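Local coordinates for macrodomain protein (Streptomyces coelicolor, PDB 5E3B) that probably removes ADP-ribose from ADP-ribosylated thymidine in DNA by hydrolysis, at residues A[91-94]-A[98-101]; A[41-46]-A[127-132]. All blocks are in the same frame, centred on the assembly; numbering follows the deposited sequence. Where two conformers were deposited one is given.

Contact 1: A[91-94]-A[98-101]; sequences VQVE and WVAN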
loop_
_atom_site.group_PDB
_atom_site.type_symbol
_atom_site.label_atom_id
_atom_site.label_comp_id
_atom_site.label_asym_id
_atom_site.label_seq_id
_atom_site.Cartn_x
_atom_site.Cartn_y
_atom_site.Cartn_z
ATOM N N VAL A 91 -1.674 -0.654 -9.870
ATOM C CA VAL A 91 -2.810 -1.122 -10.576
ATOM C C VAL A 91 -3.839 0.004 -10.730
ATOM O O VAL A 91 -4.363 0.516 -9.737
ATOM C CB VAL A 91 -3.549 -2.335 -9.862
ATOM C CG1 VAL A 91 -4.709 -2.821 -10.720
ATOM C CG2 VAL A 91 -2.553 -3.455 -9.553
ATOM N N GLN A 92 -4.119 0.450 -11.960
ATOM C CA GLN A 92 -5.021 1.563 -12.213
ATOM C C GLN A 92 -6.446 1.044 -12.074
ATOM O O GLN A 92 -6.834 0.052 -12.679
ATOM C CB GLN A 92 -4.752 2.247 -13.584
ATOM C CG GLN A 92 -5.518 3.551 -13.674
ATOM C CD GLN A 92 -5.236 4.320 -14.966
ATOM O OE1 GLN A 92 -4.495 3.799 -15.837
ATOM N NE2 GLN A 92 -5.843 5.507 -15.109
ATOM N N VAL A 93 -7.246 1.743 -11.228
ATOM C CA VAL A 93 -8.619 1.308 -10.945
ATOM C C VAL A 93 -9.677 2.333 -11.349
ATOM O O VAL A 93 -10.858 1.969 -11.471
ATOM C CB VAL A 93 -8.811 0.869 -9.471
ATOM C CG1 VAL A 93 -8.077 -0.439 -9.234
ATOM C CG2 VAL A 93 -8.382 1.955 -8.472
ATOM N N GLU A 94 -9.304 3.590 -11.477
ATOM C CA GLU A 94 -10.192 4.650 -11.927
ATOM C C GLU A 94 -9.344 5.566 -12.797
ATOM O O GLU A 94 -8.097 5.447 -12.885
ATOM C CB GLU A 94 -10.782 5.432 -10.737
ATOM C CG GLU A 94 -11.569 4.582 -9.790
ATOM C CD GLU A 94 -12.911 4.160 -10.272
ATOM O OE1 GLU A 94 -13.360 4.613 -11.360
ATOM O OE2 GLU A 94 -13.591 3.358 -9.569
ATOM N N TRP A 98 -5.029 4.750 -8.365
ATOM C CA TRP A 98 -4.188 3.608 -8.461
ATOM C C TRP A 98 -4.165 2.920 -7.080
ATOM O O TRP A 98 -4.305 3.570 -6.079
ATOM C CB TRP A 98 -2.749 3.986 -8.775
ATOM C CG TRP A 98 -2.396 4.028 -10.276
ATOM C CD1 TRP A 98 -1.814 3.026 -10.996
ATOM C CD2 TRP A 98 -2.659 5.038 -11.174
ATOM N NE1 TRP A 98 -1.673 3.347 -12.291
ATOM C CE2 TRP A 98 -2.181 4.609 -12.428
ATOM C CE3 TRP A 98 -3.222 6.290 -11.044
ATOM C CZ2 TRP A 98 -2.262 5.386 -13.597
ATOM C CZ3 TRP A 98 -3.339 7.039 -12.146
ATOM C CH2 TRP A 98 -2.858 6.581 -13.447
ATOM N N VAL A 99 -4.069 1.622 -7.119
ATOM C CA VAL A 99 -3.735 0.777 -5.927
ATOM C C VAL A 99 -2.313 0.272 -6.043
ATOM O O VAL A 99 -1.924 -0.330 -7.076
ATOM C CB VAL A 99 -4.744 -0.366 -5.781
ATOM C CG1 VAL A 99 -4.394 -1.267 -4.633
ATOM C CG2 VAL A 99 -6.139 0.235 -5.604
ATOM N N ALA A 100 -1.539 0.404 -4.949
ATOM C CA ALA A 100 -0.182 -0.061 -4.895
ATOM C C ALA A 100 -0.158 -1.266 -3.975
ATOM O O ALA A 100 -0.343 -1.161 -2.754
ATOM C CB ALA A 100 0.779 1.034 -4.303
ATOM N N ASN A 101 -0.011 -2.440 -4.573
ATOM C CA ASN A 101 0.127 -3.661 -3.844
ATOM C C ASN A 101 1.626 -3.848 -3.465
ATOM O O ASN A 101 2.472 -4.114 -4.324
ATOM C CB ASN A 101 -0.291 -4.874 -4.673
ATOM C CG ASN A 101 -1.755 -4.917 -5.110
ATOM O OD1 ASN A 101 -2.668 -4.388 -4.502
ATOM N ND2 ASN A 101 -1.948 -5.564 -6.274
#

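Contact 2: A[41-46]-A[127-132]; sequences MIAHVC and GRVADR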
loop_
_atom_site.group_PDB
_atom_site.type_symbol
_atom_site.label_atom_id
_atom_site.label_comp_id
_atom_site.label_asym_id
_atom_site.label_seq_id
_atom_site.Cartn_x
_atom_site.Cartn_y
_atom_site.Cartn_z
ATOM N N MET A 41 -3.366 7.515 -4.753
ATOM C CA MET A 41 -2.727 6.216 -4.731
ATOM C C MET A 41 -2.982 5.614 -3.388
ATOM O O MET A 41 -2.628 6.182 -2.377
ATOM C CB MET A 41 -1.250 6.286 -5.004
ATOM C CG MET A 41 -0.639 4.944 -5.058
ATOM S SD MET A 41 1.121 5.019 -5.322
ATOM C CE MET A 41 1.245 5.600 -6.971
ATOM N N ILE A 42 -3.594 4.425 -3.427
ATOM C CA ILE A 42 -3.945 3.676 -2.216
ATOM C C ILE A 42 -2.912 2.581 -2.032
ATOM O O ILE A 42 -2.841 1.685 -2.854
ATOM C CB ILE A 42 -5.335 3.116 -2.365
ATOM C CG1 ILE A 42 -6.352 4.241 -2.642
ATOM C CG2 ILE A 42 -5.719 2.271 -1.197
ATOM C CD1 ILE A 42 -7.539 3.699 -3.320
ATOM N N ALA A 43 -2.114 2.633 -0.964
ATOM C CA ALA A 43 -1.005 1.723 -0.782
ATOM C C ALA A 43 -1.265 0.864 0.410
ATOM O O ALA A 43 -1.721 1.367 1.472
ATOM C CB ALA A 43 0.285 2.509 -0.516
ATOM N N HIS A 44 -1.009 -0.439 0.259
ATOM C CA HIS A 44 -1.279 -1.373 1.328
ATOM C C HIS A 44 -0.308 -2.535 1.278
ATOM O O HIS A 44 0.299 -2.850 0.262
ATOM C CB HIS A 44 -2.759 -1.787 1.278
ATOM C CG HIS A 44 -3.070 -2.655 0.081
ATOM N ND1 HIS A 44 -3.483 -3.966 0.180
ATOM C CD2 HIS A 44 -2.960 -2.405 -1.247
ATOM C CE1 HIS A 44 -3.604 -4.500 -1.012
ATOM N NE2 HIS A 44 -3.276 -3.593 -1.901
ATOM N N VAL A 45 -0.199 -3.205 2.425
ATOM C CA VAL A 45 0.733 -4.285 2.612
ATOM C C VAL A 45 0.188 -5.674 2.232
ATOM O O VAL A 45 -0.747 -6.154 2.888
ATOM C CB VAL A 45 1.307 -4.361 4.037
ATOM C CG1 VAL A 45 2.318 -5.447 4.093
ATOM C CG2 VAL A 45 1.979 -3.023 4.342
ATOM N N CYS A 46 0.820 -6.321 1.286
ATOM C CA CYS A 46 0.501 -7.708 0.930
ATOM C C CYS A 46 1.587 -8.638 1.395
ATOM O O CYS A 46 2.748 -8.240 1.636
ATOM C CB CYS A 46 0.345 -7.780 -0.588
ATOM S SG CYS A 46 -0.962 -6.744 -1.298
ATOM N N GLY A 127 9.378 3.458 -0.450
ATOM C CA GLY A 127 10.171 4.281 -1.315
ATOM C C GLY A 127 9.792 4.210 -2.765
ATOM O O GLY A 127 9.733 5.222 -3.497
ATOM N N ARG A 128 9.486 2.988 -3.204
ATOM C CA ARG A 128 8.968 2.829 -4.545
ATOM C C ARG A 128 7.606 3.476 -4.808
ATOM O O ARG A 128 7.357 4.011 -5.901
ATOM C CB ARG A 128 8.931 1.361 -4.924
ATOM C CG ARG A 128 10.315 0.810 -4.953
ATOM C CD ARG A 128 10.403 -0.629 -5.387
ATOM N NE ARG A 128 11.814 -1.044 -5.351
ATOM C CZ ARG A 128 12.255 -2.267 -5.682
ATOM N NH1 ARG A 128 11.404 -3.183 -6.150
ATOM N NH2 ARG A 128 13.570 -2.574 -5.552
ATOM N N VAL A 129 6.711 3.406 -3.823
ATOM C CA VAL A 129 5.466 4.152 -3.860
ATOM C C VAL A 129 5.740 5.631 -4.005
ATOM O O VAL A 129 5.085 6.317 -4.759
ATOM C CB VAL A 129 4.614 3.824 -2.604
ATOM C CG1 VAL A 129 3.448 4.758 -2.452
ATOM C CG2 VAL A 129 4.096 2.384 -2.685
ATOM N N ALA A 130 6.681 6.138 -3.182
ATOM C CA ALA A 130 7.037 7.527 -3.234
ATOM C C ALA A 130 7.533 7.915 -4.616
ATOM O O ALA A 130 7.131 8.945 -5.113
ATOM C CB ALA A 130 8.016 7.892 -2.200
ATOM N N ASP A 131 8.418 7.110 -5.209
ATOM C CA ASP A 131 8.900 7.438 -6.595
ATOM C C ASP A 131 7.724 7.611 -7.529
ATOM O O ASP A 131 7.642 8.515 -8.378
ATOM C CB ASP A 131 9.873 6.405 -7.102
ATOM C CG ASP A 131 11.152 6.268 -6.205
ATOM O OD1 ASP A 131 11.560 7.257 -5.552
ATOM O OD2 ASP A 131 11.691 5.143 -6.085
ATOM N N ARG A 132 6.801 6.634 -7.498
ATOM C CA ARG A 132 5.643 6.651 -8.450
ATOM C C ARG A 132 4.664 7.741 -8.156
ATOM O O ARG A 132 4.147 8.442 -9.049
ATOM C CB ARG A 132 5.046 5.248 -8.445
ATOM C CG ARG A 132 3.940 4.923 -9.446
ATOM C CD ARG A 132 4.495 4.896 -10.858
ATOM N NE ARG A 132 3.389 4.539 -11.775
ATOM C CZ ARG A 132 3.048 5.239 -12.872
ATOM N NH1 ARG A 132 3.666 6.320 -13.257
ATOM N NH2 ARG A 132 2.013 4.783 -13.597
#

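Contact 1: A[91-94]-A[98-101]
Val91 and Val99 form an antiparallel hydrogen-bonded pair, and the strands 91-94 and 98-101 run at 148° to each other with their axes 4.6 Å apart at the closest. Val91 N donates to Val99 O at 2.8 Å, and Val99 N returns a nearly straight bond to Val91 O at 2.9 Å. The same Val91 O also receives a CA-H contact from Trp98. One step on, Gln92 and Trp98 make a non-hydrogen-bonded pair, and here the side chains do most of the work. A chi1 of -169° swings CG of Gln92 away from the backbone N, and the extended chain beyond it lies along one face of the indole. Its CB sits over the five-membered ring, 3.8 Å from the centroid, a CH-pi contact; its amide then stacks on the benzo part, the two planes 15° apart, with Gln92 CD 3.4 Å from Trp98 CZ2. The amide is steadied from its own strand, since Gln92 NE2 bonds Glu94 O at 3.2 Å. On the opposite face of the sheet from Trp98, Val91 and Val99 point to the side where helix 66-76 lies, and Val91 packs on Gln66 and Ala70. Val93 CG2 meets Val99 CG2 at 4.0 Å, both residues also touching Trp64. Farther along, Val91 CG2 rests 3.9 Å from Asn101 ND2; this buried amide is held at both ends, ND2 by Gln89 OE1 and Pro67 O, OD1 by His44. The pairing illustrates how a tight beta hairpin can carry an amide stacked on an indole on one face, with Val91 and Val99 on the other. It ends in a classic beta bulge, Val93 and Glu94 together facing Val97, and forms the antiparallel edge of the mixed macrodomain sheet.

Contact 2: A[41-46]-A[127-132]
Met41 and Val129 meet where helix 119-136 packs on strand 40-47 of the mixed sheet, a layer-on-layer contact of the macrodomain's alpha/beta/alpha fold. The short segments run nearly antiparallel, at 167°, with axes 10.5 Å apart, a spacing that side chains must bridge. Met41 reaches out from the strand, and Val129 and Arg132 meet it from the helix. In the conformer described, one of two for Met41, its CG is anti to the backbone N (chi1 -177°) and the next torsion is also extended, which carries the sulfur out to Val129; Met41 SD and Val129 CG1 are 3.7 Å apart. The thioether then bends at its last torsion (chi3 -69°), turning the methyl aside from the valine and toward the following turn of the helix. Val129 CG1, which meets the sulfur, is also 4.3 Å from Ala43 CB, and the CG2 methyl lies nearly as close to that alanine. Ala43, two residues along the strand and on the same face, thus offers a low seat next to the long methionine. Residues of strands 88-94 and 97-105 add to the buried layer, Val88 and Met102 against Val129 and Phe90 against Met41, as does the helix's last residue, Leu136. Arg132 contributes only the aliphatic root of its side chain. A bend at its second torsion leads the chain onward, and its guanidinium forms a salt bridge through NH1 with Glu135 OE2. In the same conformer, Met41 and Arg132 cross at about a right angle, with Met41 CE 3.7 Å from Arg132 CG.

Overall arrangement
The two contacts lie on one sheet, their centres 10 Å apart, and adjoin through the neighbouring strands 40-47 and 97-105. Ala100 N lies 2.8 Å from Ile42 O, consistent with a backbone hydrogen bond that ties the hairpin of contact 1 to the central strand of contact 2. A side-chain hydrogen bond accompanies it, Asn101 OD1 to His44 NE2, also 2.8 Å. Helices cover both faces of the sheet, helix 66-76 beside the valines of contact 1 and helix 119-136 in contact 2. Phe90, from the edge strand, reaches across to both Trp98 and Met41, linking the contacts through the helix 119-136 side of the sheet.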